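Local coordinates for vibralactone Cyclase (Boreostereum vibrans, PDB 6KD0), which catalyses, as an alpha/beta-hydrolase-fold cyclase, formation of the fused bicyclic beta-lactone of the fungal metabolite vibralactone, at residues L35-R39 against L136-S140; F41-V46 against H314-R318; Y83-S87 against C122-V127; S131-R135 against K147-A151; T211-M217 against F259-L263. Numbering follows the deposited sequence.

Contact 1: residues L35-R39 against L136-S140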
# COMPACT_ATOMS: atom_id res chain seq x y z
N LEU A 35 -15.80 13.45 6.48
CA LEU A 35 -15.28 12.62 5.39
C LEU A 35 -15.23 13.39 4.07
O LEU A 35 -14.24 13.29 3.32
CB LEU A 35 -16.14 11.36 5.22
CG LEU A 35 -15.63 10.40 4.15
CD1 LEU A 35 -14.13 10.09 4.31
CD2 LEU A 35 -16.44 9.14 4.19
N GLU A 36 -16.27 14.18 3.77
CA GLU A 36 -16.27 14.90 2.50
C GLU A 36 -15.13 15.89 2.41
O GLU A 36 -14.54 16.06 1.34
CB GLU A 36 -17.61 15.61 2.27
CG GLU A 36 -17.91 16.72 3.25
CD GLU A 36 -18.77 16.26 4.42
OE1 GLU A 36 -19.40 17.14 5.05
OE2 GLU A 36 -18.80 15.03 4.71
N ALA A 37 -14.75 16.51 3.54
CA ALA A 37 -13.62 17.43 3.53
C ALA A 37 -12.30 16.69 3.35
O ALA A 37 -11.38 17.22 2.71
CB ALA A 37 -13.59 18.26 4.82
N ARG A 38 -12.19 15.47 3.87
CA ARG A 38 -10.96 14.70 3.67
C ARG A 38 -10.81 14.23 2.22
O ARG A 38 -9.73 14.32 1.62
CB ARG A 38 -10.96 13.51 4.64
CG ARG A 38 -10.85 13.92 6.10
CD ARG A 38 -11.34 12.84 7.07
NE ARG A 38 -11.32 13.29 8.46
CZ ARG A 38 -10.24 13.28 9.25
NH1 ARG A 38 -9.07 12.84 8.79
NH2 ARG A 38 -10.34 13.72 10.50
N ARG A 39 -11.90 13.73 1.63
CA ARG A 39 -11.89 13.40 0.21
C ARG A 39 -11.54 14.62 -0.64
O ARG A 39 -10.71 14.54 -1.56
CB ARG A 39 -13.24 12.82 -0.19
CG ARG A 39 -13.50 11.44 0.40
CD ARG A 39 -14.94 10.94 0.17
NE ARG A 39 -15.05 9.51 0.48
CZ ARG A 39 -16.18 8.83 0.62
NH1 ARG A 39 -17.36 9.43 0.49
NH2 ARG A 39 -16.13 7.53 0.90
N LEU A 136 -15.06 2.11 -1.81
CA LEU A 136 -14.69 2.82 -0.59
C LEU A 136 -15.72 2.63 0.51
O LEU A 136 -16.92 2.47 0.25
CB LEU A 136 -14.54 4.32 -0.85
CG LEU A 136 -13.49 4.65 -1.92
CD1 LEU A 136 -13.44 6.16 -2.14
CD2 LEU A 136 -12.14 4.10 -1.52
N THR A 137 -15.24 2.70 1.76
CA THR A 137 -16.09 2.84 2.92
C THR A 137 -16.47 4.31 3.09
O THR A 137 -15.82 5.19 2.53
CB THR A 137 -15.36 2.34 4.17
OG1 THR A 137 -14.20 3.17 4.40
CG2 THR A 137 -14.92 0.88 4.01
N PRO A 138 -17.52 4.61 3.86
CA PRO A 138 -18.47 3.70 4.50
C PRO A 138 -19.58 3.22 3.59
O PRO A 138 -20.36 2.37 4.01
CB PRO A 138 -19.05 4.55 5.63
CG PRO A 138 -19.05 5.95 5.09
CD PRO A 138 -17.79 6.02 4.21
N GLU A 139 -19.67 3.78 2.38
CA GLU A 139 -20.73 3.39 1.44
C GLU A 139 -20.73 1.89 1.19
O GLU A 139 -21.80 1.28 1.05
CB GLU A 139 -20.58 4.16 0.13
CG GLU A 139 -20.88 5.65 0.24
CD GLU A 139 -19.68 6.49 0.63
OE1 GLU A 139 -18.59 5.92 0.91
OE2 GLU A 139 -19.81 7.74 0.65
N SER A 140 -19.56 1.27 1.11
CA SER A 140 -19.44 -0.19 1.05
C SER A 140 -18.67 -0.65 2.28
O SER A 140 -17.56 -0.16 2.51
CB SER A 140 -18.69 -0.64 -0.21
OG SER A 140 -19.38 -0.30 -1.41
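Leu35 lays its CD2 methyl on the Pro138 ring, with CD2 and Pro138 CD only 3.4 Å apart. One helical turn on, Arg39 points the same way and carries the polar half of the contact. Its chain is extended beyond CB, so that the guanidinium meets the Glu139 carboxylate in a two-pronged salt bridge: Arg39 NH1 donates to Glu139 OE2 at 3.0 Å and Arg39 NH2 to Glu139 OE1 at 2.9 Å, both almost linear. Long side chains do most of the bridging here, for even the nearest pair of CA atoms, Leu35 and Pro138, is 9.5 Å apart. The peptide before Pro138 is cis, and the loop closes on itself through a five-residue turn, Ser140 N to Leu136 O at 3.0 Å. The sequence from Asp133 to Glu139 resembles the DYRLAPE motif of hormone-sensitive-lipase-like hydrolases. Arg39 NH2 has a second partner in Ala107 O, which also ties the helix to the loop containing Trp106. The contact thus joins the start of helix 35-54 to the loop between strand 128-132 and helix 144-158, while helix 239-249 lies alongside both, touching Leu35 through Trp244 and Pro138 through Leu248.

Contact 2: residues F41-V46 against H314-R318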
# COMPACT_ATOMS: atom_id res chain seq x y z
N PHE A 41 -9.88 17.21 0.29
CA PHE A 41 -8.51 17.62 0.54
C PHE A 41 -7.54 16.84 -0.33
O PHE A 41 -6.56 17.39 -0.86
CB PHE A 41 -8.16 17.43 2.02
CG PHE A 41 -6.75 17.87 2.38
CD1 PHE A 41 -6.38 19.21 2.30
CD2 PHE A 41 -5.81 16.94 2.80
CE1 PHE A 41 -5.09 19.61 2.62
CE2 PHE A 41 -4.51 17.35 3.14
CZ PHE A 41 -4.16 18.68 3.04
N TRP A 42 -7.78 15.52 -0.43
CA TRP A 42 -6.95 14.72 -1.34
C TRP A 42 -7.17 15.14 -2.79
O TRP A 42 -6.21 15.23 -3.56
CB TRP A 42 -7.23 13.23 -1.14
CG TRP A 42 -6.39 12.70 -0.02
CD1 TRP A 42 -6.66 12.78 1.31
CD2 TRP A 42 -5.10 12.07 -0.14
NE1 TRP A 42 -5.62 12.22 2.04
CE2 TRP A 42 -4.66 11.77 1.16
CE3 TRP A 42 -4.29 11.72 -1.22
CZ2 TRP A 42 -3.44 11.13 1.41
CZ3 TRP A 42 -3.09 11.09 -0.98
CH2 TRP A 42 -2.68 10.80 0.33
N ASP A 43 -8.41 15.44 -3.17
CA ASP A 43 -8.71 15.80 -4.56
C ASP A 43 -8.16 17.17 -4.95
O ASP A 43 -7.78 17.39 -6.11
CB ASP A 43 -10.22 15.76 -4.78
CG ASP A 43 -10.61 16.04 -6.22
OD1 ASP A 43 -10.24 15.23 -7.11
OD2 ASP A 43 -11.28 17.06 -6.46
N GLU A 44 -8.11 18.11 -4.00
CA GLU A 44 -7.86 19.51 -4.31
C GLU A 44 -6.47 19.97 -3.93
O GLU A 44 -5.95 20.93 -4.52
CB GLU A 44 -8.91 20.40 -3.61
CG GLU A 44 -10.30 20.26 -4.24
CD GLU A 44 -11.45 20.73 -3.34
OE1 GLU A 44 -11.20 21.45 -2.35
OE2 GLU A 44 -12.60 20.36 -3.63
N VAL A 45 -5.84 19.30 -2.97
CA VAL A 45 -4.56 19.76 -2.45
C VAL A 45 -3.50 18.68 -2.63
O VAL A 45 -2.48 18.91 -3.28
CB VAL A 45 -4.66 20.18 -0.97
CG1 VAL A 45 -3.28 20.60 -0.44
CG2 VAL A 45 -5.64 21.34 -0.82
N VAL A 46 -3.74 17.48 -2.09
CA VAL A 46 -2.63 16.52 -1.99
C VAL A 46 -2.22 16.03 -3.37
O VAL A 46 -1.03 16.08 -3.73
CB VAL A 46 -3.00 15.35 -1.06
CG1 VAL A 46 -1.84 14.40 -0.96
CG2 VAL A 46 -3.37 15.86 0.32
N HIS A 314 5.54 11.01 2.84
CA HIS A 314 6.09 11.15 1.50
C HIS A 314 5.04 11.48 0.45
O HIS A 314 5.40 11.96 -0.62
CB HIS A 314 6.88 9.88 1.11
CG HIS A 314 6.06 8.77 0.53
ND1 HIS A 314 5.17 8.03 1.28
CD2 HIS A 314 6.04 8.23 -0.71
CE1 HIS A 314 4.62 7.10 0.51
NE2 HIS A 314 5.13 7.21 -0.70
N MET A 315 3.76 11.27 0.74
CA MET A 315 2.69 11.65 -0.19
C MET A 315 2.28 13.10 -0.00
O MET A 315 1.81 13.74 -0.95
CB MET A 315 1.46 10.77 0.01
CG MET A 315 1.69 9.29 -0.25
SD MET A 315 2.16 8.93 -1.96
CE MET A 315 0.61 9.28 -2.79
N LEU A 316 2.44 13.62 1.20
CA LEU A 316 2.07 14.99 1.48
C LEU A 316 3.25 15.95 1.38
O LEU A 316 3.03 17.16 1.21
CB LEU A 316 1.44 15.09 2.86
CG LEU A 316 -0.07 14.84 2.85
CD1 LEU A 316 -0.41 13.33 2.69
CD2 LEU A 316 -0.71 15.41 4.08
N PHE A 317 4.49 15.46 1.46
CA PHE A 317 5.66 16.33 1.47
C PHE A 317 6.73 15.79 0.54
O PHE A 317 7.90 15.72 0.89
CB PHE A 317 6.19 16.48 2.89
CG PHE A 317 5.17 16.96 3.87
CD1 PHE A 317 4.83 18.30 3.94
CD2 PHE A 317 4.51 16.07 4.72
CE1 PHE A 317 3.87 18.76 4.83
CE2 PHE A 317 3.55 16.52 5.62
CZ PHE A 317 3.23 17.87 5.68
N ARG A 318 6.34 15.38 -0.68
CA ARG A 318 7.29 14.72 -1.57
C ARG A 318 8.51 15.58 -1.88
O ARG A 318 9.57 15.04 -2.21
CB ARG A 318 6.59 14.30 -2.87
CG ARG A 318 7.47 13.43 -3.80
CD ARG A 318 7.84 12.11 -3.11
NE ARG A 318 6.63 11.28 -3.02
CZ ARG A 318 6.22 10.46 -3.99
NH1 ARG A 318 6.95 10.31 -5.09
NH2 ARG A 318 5.08 9.78 -3.85
O HOH W 1 1.16 16.14 -1.92
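His314 begins the segment without reaching residues 41-46, but its carbonyl O accepts a hydrogen bond from Arg318 NE at 2.8 Å, tying the segment's two ends together. Met315 comes next and does reach across: its CB lies 4.2 Å from Trp42 CH2, and its carbonyl O is 3.7 Å from Val46 CG1. A water bridges the backbones, donating to Met315 O at 2.7 Å and to Val46 O at 2.8 Å. Leu316 then spreads over three residues of the facing helix. Its CD1 is 4.0 Å from Trp42 CZ2 and 4.1 Å from Val46 CG1, while its CD2 meets the edge of the Phe41 ring at CE2, 4.4 Å away. The facing helix widens here into a pi-type turn, with Val46 N bonded to Phe41 O at 3.1 Å. Phe317 leaves helical geometry, and its ring turns to Phe25 beside helix 18-24. Arg318 ends the run with a salt bridge to Asp117. Met315 lies near the putative nucleophile elbow, and Trp42 near the probable catalytic triad, without touching either. The short helix 313-316 is therefore held between helix 35-54, which also supplies Leu50 to Met315 and Arg318, and helix 321-338, whose Ala323, Phe326 and Gln327 touch His314.

Contact 3: residues Y83-S87 against C122-V127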
# COMPACT_ATOMS: atom_id res chain seq x y z
N TYR A 83 -0.39 0.55 -16.87
CA TYR A 83 0.74 1.41 -17.19
C TYR A 83 1.75 0.51 -17.88
O TYR A 83 2.31 -0.39 -17.24
CB TYR A 83 1.34 2.03 -15.92
CG TYR A 83 0.37 2.83 -15.07
CD1 TYR A 83 -0.57 2.18 -14.26
CD2 TYR A 83 0.38 4.22 -15.07
CE1 TYR A 83 -1.47 2.89 -13.49
CE2 TYR A 83 -0.52 4.95 -14.30
CZ TYR A 83 -1.44 4.27 -13.51
OH TYR A 83 -2.35 4.98 -12.75
N ILE A 84 1.97 0.73 -19.17
CA ILE A 84 2.63 -0.22 -20.05
C ILE A 84 3.87 0.46 -20.62
O ILE A 84 3.74 1.50 -21.26
CB ILE A 84 1.69 -0.68 -21.17
CG1 ILE A 84 0.38 -1.20 -20.57
CG2 ILE A 84 2.41 -1.68 -22.09
CD1 ILE A 84 -0.81 -1.14 -21.49
N PRO A 85 5.08 -0.08 -20.41
CA PRO A 85 6.27 0.52 -21.02
C PRO A 85 6.27 0.31 -22.52
O PRO A 85 5.89 -0.76 -23.02
CB PRO A 85 7.44 -0.24 -20.37
CG PRO A 85 6.86 -1.45 -19.74
CD PRO A 85 5.38 -1.25 -19.57
N THR A 86 6.72 1.34 -23.24
CA THR A 86 6.73 1.30 -24.70
C THR A 86 8.01 1.90 -25.25
O THR A 86 7.99 2.50 -26.33
CB THR A 86 5.54 2.05 -25.31
OG1 THR A 86 5.61 3.44 -24.98
CG2 THR A 86 4.23 1.48 -24.85
N SER A 87 9.13 1.79 -24.52
CA SER A 87 10.40 2.29 -25.03
C SER A 87 11.19 1.24 -25.81
O SER A 87 12.08 1.61 -26.60
CB SER A 87 11.26 2.84 -23.89
OG SER A 87 11.49 1.88 -22.88
N CYS A 122 6.72 2.32 -14.10
CA CYS A 122 6.62 1.40 -15.23
C CYS A 122 7.75 1.64 -16.22
O CYS A 122 8.31 0.69 -16.76
CB CYS A 122 5.24 1.51 -15.88
SG CYS A 122 5.04 2.61 -17.30
N ASP A 123 8.17 2.90 -16.38
CA ASP A 123 9.30 3.18 -17.26
C ASP A 123 10.62 2.81 -16.58
O ASP A 123 11.51 2.22 -17.22
CB ASP A 123 9.28 4.65 -17.67
CG ASP A 123 10.51 5.09 -18.43
OD1 ASP A 123 10.71 4.61 -19.56
OD2 ASP A 123 11.27 5.93 -17.89
N LYS A 124 10.75 3.10 -15.28
CA LYS A 124 12.02 2.89 -14.61
C LYS A 124 12.33 1.41 -14.48
O LYS A 124 13.47 0.99 -14.69
CB LYS A 124 12.01 3.56 -13.24
CG LYS A 124 13.18 3.17 -12.34
CD LYS A 124 14.05 4.36 -12.00
CE LYS A 124 15.36 3.91 -11.34
NZ LYS A 124 16.53 4.17 -12.24
N LEU A 125 11.32 0.60 -14.16
CA LEU A 125 11.53 -0.82 -13.87
C LEU A 125 11.29 -1.71 -15.07
O LEU A 125 11.63 -2.91 -15.02
CB LEU A 125 10.61 -1.25 -12.73
CG LEU A 125 11.19 -1.17 -11.33
CD1 LEU A 125 12.03 0.07 -11.14
CD2 LEU A 125 10.08 -1.25 -10.30
N GLN A 126 10.69 -1.17 -16.13
CA GLN A 126 10.19 -1.95 -17.25
C GLN A 126 9.24 -3.05 -16.76
O GLN A 126 9.46 -4.24 -16.97
CB GLN A 126 11.37 -2.53 -18.05
CG GLN A 126 12.21 -1.44 -18.72
CD GLN A 126 11.45 -0.70 -19.81
OE1 GLN A 126 11.18 -1.25 -20.87
NE2 GLN A 126 11.07 0.54 -19.53
N VAL A 127 8.17 -2.62 -16.10
CA VAL A 127 7.09 -3.51 -15.68
C VAL A 127 5.78 -2.85 -16.07
O VAL A 127 5.69 -1.63 -16.19
CB VAL A 127 7.10 -3.82 -14.17
CG1 VAL A 127 8.45 -4.40 -13.74
CG2 VAL A 127 6.77 -2.56 -13.38
O HOH W 2 9.65 2.86 -21.06
O HOH W 3 9.67 -0.84 -23.14
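The end of a strand lies against the end of a helix here, and the backbones come close, with Pro85 CA 5.5 Å from Asp123 CA. Gln126, at phi 55° and psi 59°, takes the left-handed conformation that breaks the helix, and a weak bond from Val127 N to Cys122 O (3.4 Å) spans the turn. No direct hydrogen bond joins the segments. Pro85, which has no amide hydrogen to offer, instead packs its ring on the turn, with CD 3.4 Å from Val127 O and CB 3.8 Å from Cys122 O. Beside it, Tyr83 CB and Cys122 CB meet at 3.9 Å, while the phenol runs off to bond Asp115. Toward the surface, water takes over. One molecule accepts from Ser87 OG (2.8 Å) and Gln126 NE2 (3.1 Å) and donates to Asp123 OD1 (2.5 Å); a second donates to Gln126 OE1 (2.8 Å) and Ser87 OG (3.3 Å). Gln126 NE2 also bonds Asp123 O at 2.9 Å, and Asp123 forms a salt bridge with Arg63. Helix 115-125 is the connection of the beta-alpha-beta unit formed with parallel strands 97-101 and 128-132; its end packs against antiparallel strand 76-85, whose Tyr83 pairs with Ala129 of strand 128-132, and helix 321-338 touches Leu125 and Val127.

Contact 4: residues S131-R135 against K147-A151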
# COMPACT_ATOMS: atom_id res chain seq x y z
N SER A 131 -3.45 -0.45 -11.40
CA SER A 131 -4.03 0.29 -10.28
C SER A 131 -5.55 0.18 -10.37
O SER A 131 -6.11 0.29 -11.46
CB SER A 131 -3.61 1.75 -10.34
OG SER A 131 -3.95 2.42 -9.13
N ILE A 132 -6.23 -0.04 -9.24
CA ILE A 132 -7.66 -0.32 -9.30
C ILE A 132 -8.45 0.56 -8.33
O ILE A 132 -7.99 0.92 -7.25
CB ILE A 132 -7.97 -1.83 -9.06
CG1 ILE A 132 -8.04 -2.18 -7.56
CG2 ILE A 132 -6.99 -2.69 -9.85
CD1 ILE A 132 -6.69 -2.10 -6.82
N ASP A 133 -9.68 0.89 -8.76
CA ASP A 133 -10.58 1.75 -7.99
C ASP A 133 -11.53 0.88 -7.15
O ASP A 133 -12.72 0.76 -7.43
CB ASP A 133 -11.36 2.67 -8.92
CG ASP A 133 -10.47 3.71 -9.59
OD1 ASP A 133 -9.32 3.88 -9.15
OD2 ASP A 133 -10.94 4.36 -10.56
N TYR A 134 -10.95 0.25 -6.12
CA TYR A 134 -11.75 -0.59 -5.23
C TYR A 134 -12.79 0.25 -4.49
O TYR A 134 -12.60 1.45 -4.25
CB TYR A 134 -10.85 -1.35 -4.25
CG TYR A 134 -9.99 -0.52 -3.31
CD1 TYR A 134 -10.51 0.00 -2.13
CD2 TYR A 134 -8.64 -0.28 -3.60
CE1 TYR A 134 -9.71 0.77 -1.25
CE2 TYR A 134 -7.83 0.46 -2.74
CZ TYR A 134 -8.38 0.98 -1.57
OH TYR A 134 -7.58 1.72 -0.73
N ARG A 135 -13.90 -0.37 -4.13
CA ARG A 135 -14.99 0.39 -3.52
C ARG A 135 -14.59 0.91 -2.13
O ARG A 135 -13.88 0.24 -1.38
CB ARG A 135 -16.26 -0.47 -3.45
CG ARG A 135 -17.11 -0.30 -4.70
CD ARG A 135 -18.29 -1.26 -4.71
NE ARG A 135 -17.86 -2.63 -5.01
CZ ARG A 135 -18.67 -3.67 -5.11
NH1 ARG A 135 -19.99 -3.53 -4.93
NH2 ARG A 135 -18.18 -4.87 -5.38
N LYS A 147 -12.52 -7.63 -1.50
CA LYS A 147 -12.98 -8.49 -2.58
C LYS A 147 -12.76 -7.83 -3.94
O LYS A 147 -12.39 -8.52 -4.90
CB LYS A 147 -14.45 -8.87 -2.37
CG LYS A 147 -14.65 -9.90 -1.25
CD LYS A 147 -16.10 -10.40 -1.21
CE LYS A 147 -16.35 -11.35 -0.05
NZ LYS A 147 -15.34 -12.46 -0.02
N ASP A 148 -12.96 -6.51 -4.05
CA ASP A 148 -12.65 -5.81 -5.30
C ASP A 148 -11.17 -5.90 -5.63
O ASP A 148 -10.79 -6.14 -6.78
CB ASP A 148 -13.04 -4.33 -5.23
CG ASP A 148 -14.56 -4.11 -5.26
OD1 ASP A 148 -15.34 -5.08 -5.42
OD2 ASP A 148 -14.97 -2.94 -5.11
N VAL A 149 -10.31 -5.69 -4.63
CA VAL A 149 -8.87 -5.80 -4.86
C VAL A 149 -8.52 -7.19 -5.36
O VAL A 149 -7.71 -7.36 -6.30
CB VAL A 149 -8.11 -5.45 -3.56
CG1 VAL A 149 -6.62 -5.80 -3.68
CG2 VAL A 149 -8.29 -3.94 -3.23
N TYR A 150 -9.16 -8.21 -4.80
CA TYR A 150 -8.87 -9.58 -5.20
C TYR A 150 -9.38 -9.86 -6.61
O TYR A 150 -8.70 -10.52 -7.40
CB TYR A 150 -9.49 -10.55 -4.21
CG TYR A 150 -8.95 -11.95 -4.35
CD1 TYR A 150 -7.63 -12.23 -4.02
CD2 TYR A 150 -9.76 -12.99 -4.76
CE1 TYR A 150 -7.13 -13.51 -4.13
CE2 TYR A 150 -9.26 -14.28 -4.87
CZ TYR A 150 -7.96 -14.53 -4.55
OH TYR A 150 -7.48 -15.82 -4.65
N ALA A 151 -10.59 -9.41 -6.92
CA ALA A 151 -11.10 -9.58 -8.28
C ALA A 151 -10.18 -8.92 -9.31
O ALA A 151 -9.92 -9.48 -10.38
CB ALA A 151 -12.51 -9.01 -8.38
O HOH W 4 -14.90 -1.09 -7.49
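This is a buried strand-to-helix contact within a beta-alpha-beta crossover of the alpha/beta-hydrolase fold: the chain leaves strand 128-132, returns along helix 144-158 and goes on to parallel strand 171-176, with strand 97-101 lying between the two. Apolar packing supports it on the sheet side. Val149 CG2 sits 4.3 Å from Ile132 CD1 and 3.7 Å from Tyr134 CD2, and Val101 and Leu182 extend the same apolar patch. The Tyr134 ring leads away from the helix and stacks on His102, and its OH hydrogen-bonds His102 O; the side chain touches the probable nucleophile elbow. Closer to the loop, Tyr134 CB meets Asp148 CB at 3.8 Å, and Asp148 forms a bidentate salt bridge with Arg135. Asp148 OD1 accepts from Arg135 NH2 at 2.8 Å, and a water links Asp133 O to Asp148 OD2. That same Asp148 OD2 completes the salt bridge through Arg135 NE at 2.9 Å and takes an added backbone hydrogen bond from Arg135 N at 3.0 Å.

Contact 5: residues T211-M217 against F259-L263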
# COMPACT_ATOMS: atom_id res chain seq x y z
N THR A 211 -3.00 -3.61 10.26
CA THR A 211 -2.98 -5.06 10.19
C THR A 211 -4.01 -5.73 11.08
O THR A 211 -4.27 -6.93 10.88
CB THR A 211 -1.60 -5.62 10.54
OG1 THR A 211 -1.32 -5.33 11.92
CG2 THR A 211 -0.53 -4.98 9.66
N CYS A 212 -4.60 -5.03 12.03
CA CYS A 212 -5.50 -5.69 12.97
C CYS A 212 -6.41 -4.66 13.61
O CYS A 212 -5.94 -3.61 14.07
CB CYS A 212 -4.70 -6.43 14.05
SG CYS A 212 -5.72 -7.56 15.01
N HIS A 213 -7.70 -4.96 13.63
CA HIS A 213 -8.64 -4.18 14.42
C HIS A 213 -8.20 -4.15 15.88
O HIS A 213 -7.83 -5.20 16.44
CB HIS A 213 -10.04 -4.77 14.28
CG HIS A 213 -11.13 -3.83 14.67
ND1 HIS A 213 -11.29 -3.37 15.96
CD2 HIS A 213 -12.13 -3.27 13.94
CE1 HIS A 213 -12.33 -2.56 16.01
NE2 HIS A 213 -12.86 -2.48 14.79
N PRO A 214 -8.22 -3.00 16.54
CA PRO A 214 -7.81 -2.95 17.96
C PRO A 214 -8.62 -3.87 18.86
O PRO A 214 -8.09 -4.43 19.83
CB PRO A 214 -8.03 -1.48 18.33
CG PRO A 214 -7.84 -0.75 17.03
CD PRO A 214 -8.45 -1.65 15.99
N GLU A 215 -9.90 -4.06 18.56
CA GLU A 215 -10.72 -4.95 19.37
C GLU A 215 -10.41 -6.42 19.13
O GLU A 215 -10.90 -7.27 19.88
CB GLU A 215 -12.20 -4.65 19.12
CG GLU A 215 -12.53 -3.19 19.44
CD GLU A 215 -14.01 -2.88 19.40
OE1 GLU A 215 -14.42 -1.86 20.00
OE2 GLU A 215 -14.76 -3.64 18.76
N ALA A 216 -9.60 -6.75 18.12
CA ALA A 216 -9.22 -8.13 17.84
C ALA A 216 -7.74 -8.40 18.05
O ALA A 216 -7.28 -9.50 17.73
CB ALA A 216 -9.60 -8.50 16.40
N MET A 217 -6.98 -7.43 18.56
CA MET A 217 -5.57 -7.65 18.84
C MET A 217 -5.42 -8.80 19.83
O MET A 217 -6.01 -8.76 20.92
CB MET A 217 -4.94 -6.39 19.41
CG MET A 217 -3.47 -6.50 19.70
SD MET A 217 -2.52 -6.78 18.20
CE MET A 217 -2.96 -5.33 17.24
N PHE A 259 -10.79 -8.80 7.42
CA PHE A 259 -10.54 -7.43 7.86
C PHE A 259 -9.17 -7.25 8.51
O PHE A 259 -8.48 -6.27 8.22
CB PHE A 259 -11.63 -6.95 8.84
CG PHE A 259 -11.45 -5.51 9.25
CD1 PHE A 259 -11.90 -4.49 8.44
CD2 PHE A 259 -10.79 -5.19 10.43
CE1 PHE A 259 -11.72 -3.16 8.81
CE2 PHE A 259 -10.59 -3.87 10.79
CZ PHE A 259 -11.06 -2.85 9.98
N SER A 260 -8.77 -8.18 9.37
CA SER A 260 -7.55 -8.11 10.17
C SER A 260 -6.57 -9.14 9.65
O SER A 260 -6.56 -10.28 10.14
CB SER A 260 -7.86 -8.37 11.65
OG SER A 260 -8.72 -7.40 12.16
N PRO A 261 -5.71 -8.80 8.69
CA PRO A 261 -4.83 -9.82 8.09
C PRO A 261 -3.83 -10.43 9.07
O PRO A 261 -3.33 -11.52 8.80
CB PRO A 261 -4.11 -9.06 6.97
CG PRO A 261 -4.23 -7.60 7.36
CD PRO A 261 -5.58 -7.50 8.01
N LEU A 262 -3.51 -9.73 10.17
CA LEU A 262 -2.70 -10.32 11.24
C LEU A 262 -3.25 -11.66 11.70
O LEU A 262 -2.47 -12.53 12.14
CB LEU A 262 -2.64 -9.35 12.43
CG LEU A 262 -1.68 -9.68 13.57
CD1 LEU A 262 -0.25 -9.32 13.14
CD2 LEU A 262 -2.07 -8.92 14.83
N LEU A 263 -4.56 -11.86 11.60
CA LEU A 263 -5.26 -12.98 12.22
C LEU A 263 -5.52 -14.16 11.27
O LEU A 263 -6.24 -15.09 11.64
CB LEU A 263 -6.60 -12.50 12.79
CG LEU A 263 -6.48 -11.33 13.78
CD1 LEU A 263 -7.84 -10.93 14.34
CD2 LEU A 263 -5.51 -11.67 14.92
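Side-chain rotamers bring the contacting groups together where the two loops meet. Cys212, with chi1 t, sets SG 4.0 Å from Leu263 CD1, the same methyl that meets Ala216 CB at 3.6 Å. Leu262 (t, p) brings CD2 to 3.7 Å from Cys212 CB; Met217 starts away from it, but p values at chi2 and chi3 fold the chain back until SD is 4.0 Å from that CD2. Ser260, with chi1 m, directs OG to accept from His213 N at 3.0 Å, and the hydroxyl also bonds Pro254 O. With chi1 t, His213 brings CD2 3.6 Å from Phe259 CE2, the ring planes oblique at 52°, while its ND1 accepts from Glu215 N at 3.0 Å. Leu262 N, at the 3-10 turn, donates to Thr211 O at 3.0 Å, and Glu286 takes the amides of Thr211 and Cys212. The loops following strand 203-207 and helix 239-249 are thus joined, beside apolar side chains, by two neutral hydrogen bonds from backbone amides, with no salt bridge between them.

How the contacts relate
Contacts 3, 4 and 5 are largely buried, contact 2 partly so, and contact 1 lies at the surface. Contacts 1 and 2 share helix 35-54, which meets the loop after strand 128-132 near its start and helix 313-316 further along. Contacts 3 and 4 belong to the same sheet through neighbouring strands 76-85 and 128-132, and touch where Tyr83 CE1 lies 4.0 Å from Ser131 CB. Contacts 1 and 4 interleave along the chain, segments 131-135 and 136-140 adjoining, and Arg135 packs on Ser140. Both depend on arginine-carboxylate salt bridges; contacts 2, 3 and 4 each include bridging water, and contact 5, remote from contact 3, uses neutral hydrogen bonds between loops.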